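Local coordinates for protein thioredoxin (TrxA-1) (Sulfolobus solfataricus, PDB 3TCO) that probably reduces protein disulfides through a redox-active cysteine pair carried on a thioredoxin fold, at residues Asn13-Glu16 and Val17-Asn21; Gln65-Ala68 and Asp69-Val73. All blocks are in the same frame, centred on the assembly; numbering follows the deposited sequence.

Contact 1 (Asn13-Glu16 and Val17-Asn21); sequences NFDE and VIRNN
Val17 closes on Asn13 across the first turn of helix 14-20: Val17 N bonds to Asn13 O at 3.1 Å, and Val17 CG2, anti to the carbonyl carbon, lies back along the helix beside Asn13, 4.1 Å from Asn13 ND2. That amide is itself held by Thr10 and by the carbonyl of Val8. Glu16 takes part through its backbone. Glu16 O accepts twice from Asn20, from N at 3.0 Å and from ND2 at 2.8 Å, the latter in the carbonyl plane on a lone pair. Asn21 ND2 bonds to Val17 O, also in the carbonyl plane and on a lone pair, at 160°. Phe14 and Ile18 run side by side, Ile18 CG1 over one face of the ring and 4.1 Å from Phe14 CE2; Phe14 also packs on Val26, and Val17 and Ile18 on Val24, which lays this face of the helix on strand 23-29 of the thioredoxin fold. Asp15 CB lies over one face of the Arg19 guanidinium, toward its rim; Asp15 OD2 and Arg19 NH2 remain 4.5 Å apart, with the oxygen well out of the guanidinium plane. Opposite charges therefore probably attract here without a directed bond, whereas each asparagine amide turns back to satisfy the carbonyl four residues earlier.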
loop_
_atom_site.group_PDB
_atom_site.type_symbol
_atom_site.label_atom_id
_atom_site.label_comp_id
_atom_site.label_asym_id
_atom_site.label_seq_id
_atom_site.Cartn_x
_atom_site.Cartn_y
_atom_site.Cartn_z
ATOM N N ASN A 13 -3.830 0.534 -13.757
ATOM C CA ASN A 13 -4.563 -0.538 -13.054
ATOM C C ASN A 13 -5.057 -0.207 -11.652
ATOM O O ASN A 13 -5.689 -1.041 -10.998
ATOM C CB ASN A 13 -3.695 -1.811 -12.991
ATOM C CG ASN A 13 -2.413 -1.618 -12.190
ATOM O OD1 ASN A 13 -1.971 -0.489 -11.961
ATOM N ND2 ASN A 13 -1.801 -2.732 -11.768
ATOM N N PHE A 14 -4.799 1.016 -11.192
ATOM C CA PHE A 14 -5.196 1.392 -9.837
ATOM C C PHE A 14 -6.652 1.116 -9.489
ATOM O O PHE A 14 -6.944 0.401 -8.524
ATOM C CB PHE A 14 -4.913 2.869 -9.583
ATOM C CG PHE A 14 -5.030 3.266 -8.139
ATOM C CD1 PHE A 14 -3.945 3.124 -7.277
ATOM C CD2 PHE A 14 -6.219 3.797 -7.641
ATOM C CE1 PHE A 14 -4.034 3.510 -5.945
ATOM C CE2 PHE A 14 -6.321 4.185 -6.306
ATOM C CZ PHE A 14 -5.221 4.041 -5.456
ATOM N N ASP A 15 -7.561 1.698 -10.260
ATOM C CA ASP A 15 -8.978 1.531 -9.991
ATOM C C ASP A 15 -9.488 0.098 -10.087
ATOM O O ASP A 15 -10.171 -0.364 -9.176
ATOM C CB ASP A 15 -9.816 2.442 -10.899
ATOM C CG ASP A 15 -9.699 3.904 -10.516
ATOM O OD1 ASP A 15 -9.174 4.190 -9.415
ATOM O OD2 ASP A 15 -10.136 4.766 -11.310
ATOM N N GLU A 16 -9.149 -0.616 -11.159
ATOM C CA GLU A 16 -9.644 -1.986 -11.297
ATOM C C GLU A 16 -9.170 -2.889 -10.162
ATOM O O GLU A 16 -9.911 -3.763 -9.716
ATOM C CB GLU A 16 -9.250 -2.592 -12.651
ATOM C CG GLU A 16 -7.783 -2.923 -12.845
ATOM C CD GLU A 16 -7.442 -3.176 -14.309
ATOM O OE1 GLU A 16 -8.150 -3.964 -14.968
ATOM O OE2 GLU A 16 -6.461 -2.593 -14.805
ATOM N N VAL A 17 -7.944 -2.684 -9.697
ATOM C CA VAL A 17 -7.416 -3.500 -8.594
ATOM C C VAL A 17 -8.194 -3.213 -7.299
ATOM O O VAL A 17 -8.610 -4.134 -6.585
ATOM C CB VAL A 17 -5.895 -3.223 -8.395
ATOM C CG1 VAL A 17 -5.394 -3.873 -7.092
ATOM C CG2 VAL A 17 -5.112 -3.766 -9.607
ATOM N N ILE A 18 -8.410 -1.934 -6.996
ATOM C CA ILE A 18 -9.139 -1.568 -5.786
ATOM C C ILE A 18 -10.603 -1.997 -5.813
ATOM O O ILE A 18 -11.145 -2.426 -4.795
ATOM C CB ILE A 18 -9.115 -0.037 -5.538
ATOM C CG1 ILE A 18 -7.687 0.431 -5.246
ATOM C CG2 ILE A 18 -10.018 0.310 -4.369
ATOM C CD1 ILE A 18 -7.085 -0.230 -4.052
ATOM N N ARG A 19 -11.241 -1.865 -6.973
ATOM C CA ARG A 19 -12.654 -2.225 -7.122
ATOM C C ARG A 19 -12.937 -3.709 -7.135
ATOM O O ARG A 19 -13.994 -4.147 -6.684
ATOM C CB ARG A 19 -13.229 -1.650 -8.423
ATOM C CG ARG A 19 -13.772 -0.229 -8.333
ATOM C CD ARG A 19 -12.681 0.832 -8.455
ATOM N NE ARG A 19 -13.239 2.094 -8.936
ATOM C CZ ARG A 19 -13.833 2.239 -10.118
ATOM N NH1 ARG A 19 -13.942 1.203 -10.938
ATOM N NH2 ARG A 19 -14.320 3.414 -10.486
ATOM N N ASN A 20 -11.997 -4.487 -7.648
ATOM C CA ASN A 20 -12.219 -5.917 -7.770
ATOM C C ASN A 20 -11.523 -6.860 -6.797
ATOM O O ASN A 20 -11.492 -8.078 -7.019
ATOM C CB ASN A 20 -11.930 -6.305 -9.209
ATOM C CG ASN A 20 -12.864 -5.600 -10.174
ATOM O OD1 ASN A 20 -14.053 -5.906 -10.222
ATOM N ND2 ASN A 20 -12.340 -4.631 -10.925
ATOM N N ASN A 21 -10.975 -6.304 -5.723
ATOM C CA ASN A 21 -10.318 -7.097 -4.686
ATOM C C ASN A 21 -10.856 -6.573 -3.356
ATOM O O ASN A 21 -10.943 -5.358 -3.162
ATOM C CB ASN A 21 -8.798 -6.926 -4.755
ATOM C CG ASN A 21 -8.184 -7.644 -5.941
ATOM O OD1 ASN A 21 -8.115 -8.868 -5.959
ATOM N ND2 ASN A 21 -7.750 -6.881 -6.947
#

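Contact 2 (Gln65-Ala68 and Asp69-Val73); sequences QKIA and DKYSV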
loop_
_atom_site.group_PDB
_atom_site.type_symbol
_atom_site.label_atom_id
_atom_site.label_comp_id
_atom_site.label_asym_id
_atom_site.label_seq_id
_atom_site.Cartn_x
_atom_site.Cartn_y
_atom_site.Cartn_z
ATOM N N GLN A 65 1.969 11.176 -9.698
ATOM C CA GLN A 65 1.629 12.393 -8.980
ATOM C C GLN A 65 0.139 12.637 -8.817
ATOM O O GLN A 65 -0.327 12.985 -7.729
ATOM C CB GLN A 65 2.302 13.596 -9.646
ATOM C CG GLN A 65 3.815 13.548 -9.540
ATOM C CD GLN A 65 4.506 14.736 -10.190
ATOM O OE1 GLN A 65 4.452 14.917 -11.413
ATOM N NE2 GLN A 65 5.163 15.554 -9.371
ATOM N N LYS A 66 -0.622 12.433 -9.880
ATOM C CA LYS A 66 -2.058 12.658 -9.793
ATOM C C LYS A 66 -2.740 11.753 -8.769
ATOM O O LYS A 66 -3.625 12.188 -8.044
ATOM C CB LYS A 66 -2.698 12.475 -11.167
ATOM C CG LYS A 66 -2.275 13.541 -12.161
ATOM C CD LYS A 66 -3.378 13.794 -13.181
ATOM C CE LYS A 66 -3.109 15.066 -13.979
ATOM N NZ LYS A 66 -4.257 15.407 -14.872
ATOM N N ILE A 67 -2.337 10.492 -8.702
ATOM C CA ILE A 67 -2.962 9.597 -7.727
ATOM C C ILE A 67 -2.568 10.015 -6.310
ATOM O O ILE A 67 -3.409 10.066 -5.417
ATOM C CB ILE A 67 -2.556 8.129 -7.974
ATOM C CG1 ILE A 67 -3.163 7.652 -9.301
ATOM C CG2 ILE A 67 -3.010 7.250 -6.797
ATOM C CD1 ILE A 67 -2.761 6.224 -9.712
ATOM N N ALA A 68 -1.285 10.310 -6.112
ATOM C CA ALA A 68 -0.810 10.731 -4.804
ATOM C C ALA A 68 -1.602 11.958 -4.371
ATOM O O ALA A 68 -2.057 12.041 -3.229
ATOM C CB ALA A 68 0.698 11.048 -4.856
ATOM N N ASP A 69 -1.792 12.895 -5.298
ATOM C CA ASP A 69 -2.539 14.118 -5.012
ATOM C C ASP A 69 -3.991 13.797 -4.686
ATOM O O ASP A 69 -4.550 14.320 -3.723
ATOM C CB ASP A 69 -2.482 15.090 -6.202
ATOM C CG ASP A 69 -1.101 15.683 -6.415
ATOM O OD1 ASP A 69 -0.350 15.834 -5.427
ATOM O OD2 ASP A 69 -0.765 16.020 -7.573
ATOM N N LYS A 70 -4.601 12.927 -5.484
ATOM C CA LYS A 70 -5.989 12.551 -5.259
ATOM C C LYS A 70 -6.232 12.132 -3.811
ATOM O O LYS A 70 -7.238 12.514 -3.218
ATOM C CB LYS A 70 -6.392 11.413 -6.203
ATOM C CG LYS A 70 -7.844 10.971 -6.056
ATOM C CD LYS A 70 -8.302 10.039 -7.188
ATOM C CE LYS A 70 -9.728 9.566 -6.930
ATOM N NZ LYS A 70 -10.263 8.647 -7.973
ATOM N N TYR A 71 -5.315 11.357 -3.237
ATOM C CA TYR A 71 -5.484 10.902 -1.857
ATOM C C TYR A 71 -4.660 11.693 -0.846
ATOM O O TYR A 71 -4.366 11.204 0.242
ATOM C CB TYR A 71 -5.159 9.404 -1.754
ATOM C CG TYR A 71 -6.112 8.552 -2.551
ATOM C CD1 TYR A 71 -5.790 8.132 -3.843
ATOM C CD2 TYR A 71 -7.371 8.221 -2.047
ATOM C CE1 TYR A 71 -6.692 7.411 -4.612
ATOM C CE2 TYR A 71 -8.291 7.496 -2.816
ATOM C CZ TYR A 71 -7.941 7.096 -4.095
ATOM O OH TYR A 71 -8.828 6.380 -4.869
ATOM N N SER A 72 -4.305 12.919 -1.225
ATOM C CA SER A 72 -3.527 13.832 -0.395
ATOM C C SER A 72 -2.293 13.232 0.287
ATOM O O SER A 72 -2.048 13.463 1.473
ATOM C CB SER A 72 -4.436 14.475 0.656
ATOM O OG SER A 72 -5.083 13.484 1.435
ATOM N N VAL A 73 -1.507 12.475 -0.465
ATOM C CA VAL A 73 -0.300 11.886 0.085
ATOM C C VAL A 73 0.778 12.971 0.104
ATOM O O VAL A 73 1.476 13.194 -0.890
ATOM C CB VAL A 73 0.160 10.696 -0.768
ATOM C CG1 VAL A 73 1.473 10.145 -0.234
ATOM C CG2 VAL A 73 -0.929 9.618 -0.762
#
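Ile67 and Tyr71, one helical turn apart, lie side by side and point the same way. Ile67 CG2, anti to its own backbone N, reaches toward the ring and stops 4.2 Å from Tyr71 CD1. The tyrosine has chi1 at -64°, which swings the ring back along the helix until Tyr71 CD1 stands 3.4 Å from Ile67 O, with that oxygen at the ring edge and near its plane. Lys70 CG rests over one face of the same ring, toward the rim. Further out, the Tyr71 ring meets Phe82 edge to face. Helix 65-70 ends here in a Schellman motif: Ser72, with positive phi, is the C-prime residue, Val73 N bonds to Ala68 O at 2.9 Å and nearly straight (175°), and Ser72 N bonds to Asp69 O. Ala68 O also takes a weak bond from Tyr71 N, whose better acceptor is Ile67 O at 3.2 Å. The reversal turns Val73 back toward the helix, so that Val73 CB comes 4.1 Å from Ala68 CB, and Val73 CG2 lies 3.6 Å from Ala68 O. A turn earlier, Asp69 N bonds to Gln65 O at 2.8 Å; Asp69 OD2 also comes within 3.1 Å of Gln65 O, but both are acceptors and make no bond.

Overall arrangement
From the N terminus the chain runs through edge strand 7-8 into contact 1, built on helix 14-20 and closed before strand 23-29 begins. Helix 34-49, whose start carries the Cys33-Cys36 disulfide, and strand 55-60 follow, and only then does contact 2 open on helix 65-70, leading on to strand 78-83. The two are in series, neither nested nor crossed, and each spans local turns rather than a long loop. Their centres are about 16 Å apart, yet they touch: Phe14 CE2 lies 3.6 Å from Tyr71 OH, and Phe14 CE1 also packs on Ile67. Contact 1 packs on strands 23-29 and 55-60, contact 2 on strand 78-83, so together they join both helices to the central sheet.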